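Phosphoserine aminotransferase (PDB 1W23) catalyses the pyridoxal 5'-phosphate-dependent, reversible transamination that converts 3-phosphohydroxypyruvate to phosphoserine in serine biosynthesis, working as a homodimer. Local coordinates at residues Arg304-Glu307 against Leu308-Phe312; Ala314-Glu318 against Gln319-Gly323. All coordinates share one frame; numbering follows the deposited sequence.

Contact 1: residues Arg304-Glu307 against Leu308-Phe312; sequences RNEE and LNQQF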
# COMPACT_ATOMS: atom_id res chain seq x y z
N ARG A 304 -3.52 0.83 -39.89
CA ARG A 304 -4.26 -0.09 -40.75
C ARG A 304 -3.83 -1.55 -40.66
O ARG A 304 -4.57 -2.45 -41.10
CB ARG A 304 -4.15 0.35 -42.23
CG ARG A 304 -5.07 1.50 -42.60
CD ARG A 304 -5.19 1.69 -44.12
NE ARG A 304 -6.27 2.64 -44.43
CZ ARG A 304 -6.08 3.97 -44.54
NH1 ARG A 304 -4.86 4.51 -44.46
NH2 ARG A 304 -7.17 4.71 -44.74
N ASN A 305 -2.65 -1.89 -40.17
CA ASN A 305 -2.21 -3.25 -39.98
C ASN A 305 -1.20 -3.29 -38.85
O ASN A 305 -0.76 -2.26 -38.33
CB ASN A 305 -1.71 -3.82 -41.31
CG ASN A 305 -0.53 -3.05 -41.90
OD1 ASN A 305 0.47 -2.93 -41.21
ND2 ASN A 305 -0.67 -2.55 -43.12
N GLU A 306 -0.85 -4.48 -38.42
CA GLU A 306 -0.03 -4.68 -37.25
C GLU A 306 1.39 -4.26 -37.57
O GLU A 306 2.11 -3.76 -36.67
CB GLU A 306 -0.09 -6.16 -36.78
CG GLU A 306 0.76 -6.43 -35.57
CD GLU A 306 0.39 -5.60 -34.38
OE1 GLU A 306 -0.71 -5.03 -34.28
OE2 GLU A 306 1.31 -5.56 -33.52
N GLU A 307 1.86 -4.43 -38.80
CA GLU A 307 3.21 -3.95 -39.14
C GLU A 307 3.35 -2.44 -38.97
O GLU A 307 4.34 -1.93 -38.38
CB GLU A 307 3.55 -4.38 -40.56
CG GLU A 307 3.58 -5.89 -40.70
CD GLU A 307 2.27 -6.65 -40.83
OE1 GLU A 307 1.22 -6.10 -41.19
OE2 GLU A 307 2.25 -7.88 -40.59
N LEU A 308 2.38 -1.69 -39.44
CA LEU A 308 2.37 -0.24 -39.19
C LEU A 308 2.23 0.09 -37.74
O LEU A 308 2.88 1.04 -37.27
CB LEU A 308 1.23 0.42 -39.99
CG LEU A 308 1.48 0.54 -41.52
CD1 LEU A 308 0.18 0.90 -42.22
CD2 LEU A 308 2.55 1.58 -41.75
N ASN A 309 1.39 -0.61 -36.98
CA ASN A 309 1.32 -0.36 -35.53
C ASN A 309 2.73 -0.49 -34.93
O ASN A 309 3.13 0.35 -34.13
CB ASN A 309 0.44 -1.42 -34.84
CG ASN A 309 -1.02 -1.10 -34.75
OD1 ASN A 309 -1.46 0.04 -34.91
ND2 ASN A 309 -1.85 -2.18 -34.44
N GLN A 310 3.43 -1.57 -35.27
CA GLN A 310 4.76 -1.81 -34.70
C GLN A 310 5.74 -0.71 -35.08
O GLN A 310 6.50 -0.22 -34.24
CB GLN A 310 5.28 -3.19 -35.16
CG GLN A 310 4.52 -4.42 -34.78
CD GLN A 310 4.84 -5.65 -35.69
OE1 GLN A 310 5.59 -5.81 -36.66
NE2 GLN A 310 4.14 -6.76 -35.36
N GLN A 311 5.71 -0.29 -36.34
CA GLN A 311 6.60 0.73 -36.83
C GLN A 311 6.32 2.05 -36.14
O GLN A 311 7.26 2.77 -35.74
CB GLN A 311 6.47 0.84 -38.35
CG GLN A 311 7.04 -0.36 -39.09
CD GLN A 311 6.54 -0.41 -40.54
OE1 GLN A 311 5.91 0.51 -41.06
NE2 GLN A 311 6.85 -1.54 -41.15
N PHE A 312 5.04 2.40 -36.00
CA PHE A 312 4.67 3.65 -35.28
C PHE A 312 5.15 3.63 -33.86
O PHE A 312 5.72 4.58 -33.37
CB PHE A 312 3.13 3.81 -35.40
CG PHE A 312 2.64 4.98 -34.56
CD1 PHE A 312 2.82 6.28 -34.96
CD2 PHE A 312 2.01 4.74 -33.37
CE1 PHE A 312 2.38 7.34 -34.15
CE2 PHE A 312 1.60 5.79 -32.58
CZ PHE A 312 1.79 7.09 -32.95
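Asn-305 caps the first turn of helix 306-318: its OD1 takes the backbone N of Leu-308 at 2.9 Å in a nearly straight N-cap bond, with the donor tilted 21° from the carbonyl plane. What makes this possible is chi1 of 61°, which sets CG between the backbone N and the carbonyl carbon and swings the amide over the start of the helix. The side chain of Leu-308 runs obliquely past that amide, its CD1 3.7 Å from Asn-305 ND2. Were an alanine here instead of Asn-305, the capping oxygen would be gone and Leu-308 N would probably be left without its side-chain acceptor. The backbone O of Asn-305 meanwhile accepts from Asn-309 N in the carbonyl plane, the first of the regular helical bonds. At the next residue, Glu-306 reaches forward along the helix to Asn-309 and Gln-310, its chain bent at chi2, and crosses both side chains at about a right angle. Gln-310 NE2 lies 3.4 Å from Glu-306 CG. Asn-309 is buried; its OD1 accepts from the backbone N of Leu-303, and its ND2 serves Asn-302 OD1. That same ND2 also reaches Glu-306 OE1 at 3.1 Å, in its own amide plane but from above the carboxylate plane.

Contact 2: residues Ala314-Glu318 against Gln319-Gly323; sequences AKAKE and QGFVG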
# COMPACT_ATOMS: atom_id res chain seq x y z
N ALA A 314 7.49 1.89 -32.49
CA ALA A 314 8.95 1.95 -32.43
C ALA A 314 9.46 3.36 -32.67
O ALA A 314 10.39 3.79 -31.98
CB ALA A 314 9.58 0.96 -33.43
N LYS A 315 8.86 4.07 -33.59
CA LYS A 315 9.26 5.44 -33.85
C LYS A 315 8.94 6.30 -32.65
O LYS A 315 9.73 7.16 -32.24
CB LYS A 315 8.55 5.96 -35.11
CG LYS A 315 8.91 7.37 -35.50
CD LYS A 315 10.35 7.45 -35.91
CE LYS A 315 10.64 8.87 -36.36
NZ LYS A 315 12.10 9.08 -36.57
N ALA A 316 7.77 6.10 -32.06
CA ALA A 316 7.38 6.87 -30.88
C ALA A 316 8.40 6.65 -29.76
O ALA A 316 8.86 7.60 -29.12
CB ALA A 316 5.98 6.45 -30.44
N LYS A 317 8.80 5.41 -29.52
CA LYS A 317 9.77 5.14 -28.48
C LYS A 317 11.10 5.83 -28.76
O LYS A 317 11.72 6.42 -27.84
CB LYS A 317 9.97 3.63 -28.29
CG LYS A 317 10.79 3.19 -27.10
CD LYS A 317 10.91 1.66 -26.97
CE LYS A 317 11.16 1.20 -25.54
NZ LYS A 317 11.13 -0.27 -25.29
N GLU A 318 11.55 5.79 -30.03
CA GLU A 318 12.78 6.45 -30.46
C GLU A 318 12.71 7.94 -30.17
O GLU A 318 13.75 8.54 -29.84
CB GLU A 318 13.01 6.16 -31.95
CG GLU A 318 14.26 6.78 -32.53
CD GLU A 318 14.10 7.94 -33.46
OE1 GLU A 318 13.14 8.10 -34.23
OE2 GLU A 318 15.07 8.77 -33.40
N GLN A 319 11.56 8.56 -30.35
CA GLN A 319 11.33 9.97 -30.18
C GLN A 319 11.03 10.40 -28.75
O GLN A 319 10.81 11.55 -28.50
CB GLN A 319 10.23 10.43 -31.15
CG GLN A 319 10.62 10.34 -32.60
CD GLN A 319 11.68 11.42 -32.93
OE1 GLN A 319 11.45 12.61 -32.66
NE2 GLN A 319 12.80 10.98 -33.50
N GLY A 320 11.08 9.46 -27.78
CA GLY A 320 10.95 9.83 -26.36
C GLY A 320 9.60 9.66 -25.79
O GLY A 320 9.41 9.98 -24.61
N PHE A 321 8.64 9.09 -26.55
CA PHE A 321 7.31 8.82 -26.01
C PHE A 321 7.33 7.52 -25.18
O PHE A 321 7.86 6.49 -25.62
CB PHE A 321 6.28 8.66 -27.15
CG PHE A 321 6.08 9.95 -27.90
CD1 PHE A 321 6.93 10.37 -28.90
CD2 PHE A 321 4.99 10.78 -27.59
CE1 PHE A 321 6.74 11.58 -29.54
CE2 PHE A 321 4.83 11.99 -28.20
CZ PHE A 321 5.71 12.39 -29.19
N VAL A 322 6.73 7.59 -24.00
CA VAL A 322 6.70 6.46 -23.05
C VAL A 322 5.26 6.03 -22.85
O VAL A 322 4.38 6.86 -22.59
CB VAL A 322 7.33 6.91 -21.69
CG1 VAL A 322 7.24 5.80 -20.68
CG2 VAL A 322 8.78 7.31 -21.90
N GLY A 323 5.02 4.73 -22.93
CA GLY A 323 3.75 4.16 -22.55
C GLY A 323 2.67 3.99 -23.57
O GLY A 323 1.56 3.63 -23.22
O HOH W 1 10.70 6.51 -25.16
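A Schellman motif ends helix 306-318 and turns the chain into the short strand 321-322, which pairs in parallel with strand 5-6. Two backbone bonds define it: Phe-321 N reaches back to Ala-316 O at 3.0 Å, and inside that loop Gly-320 N gives to Lys-317 O at 3.1 Å, coming in well above the carbonyl plane. Gly-320 makes the turn with a phi of 97°, where a CB would be jammed against the carbonyl O of Gln-319. A water donates to both Lys-317 O and Phe-321 O, bridging the helix end to the strand. Phe-321 CB packs on Ala-316 CB at 4.0 Å, and the ring presents its edge to Ala-316 O, with CD1 3.4 Å from that oxygen. Beyond the turn the ring meets Phe-5 and packs on Leu-349 and Leu-352 of helix 343-359.

The polar side is built by Lys-315, Glu-318 and Gln-319. A bend at chi2 (66°) lays the Lys-315 chain beside Gln-319, both pointing the same way. Its NZ forms a salt bridge with Glu-318 OE1 at 2.7 Å, nearly along the C-O axis. Gln-319 NE2 reaches the same oxygen at 3.0 Å; Glu-318 OE1 lies in the plane of the Gln-319 amide, but the amide N comes from above the carboxylate, the two planes being 68° apart. With two donors on one oxygen, Glu-318 OE1 ties Lys-315 to Gln-319, a turn further along. Two N-H donors on one oxygen, one of them a cation, would probably favour the ionised carboxylate and hold the Gln-319 amide in place at the helix end.

Contacts 1 and 2 are the two ends of one helix, 306-318, lying in series along the chain with centres 14 Å apart. Contact 1 is the N-terminal end and sits at the surface, with Asn-309 its buried touching residue; contact 2 is the C-terminal end and is partly buried. The chemistry changes accordingly: at 304-312 side-chain oxygens accept from N-H groups, one of them of the backbone, whereas at 314-323 backbone N-H groups fold back onto the last carbonyls, and a salt bridge runs along the outside. Helix 343-359 borders both, meeting Phe-312 near the first and Ala-316 and Phe-321 at the second. Only contact 2 reaches the second subunit, where Val-322 packs on its Met-34.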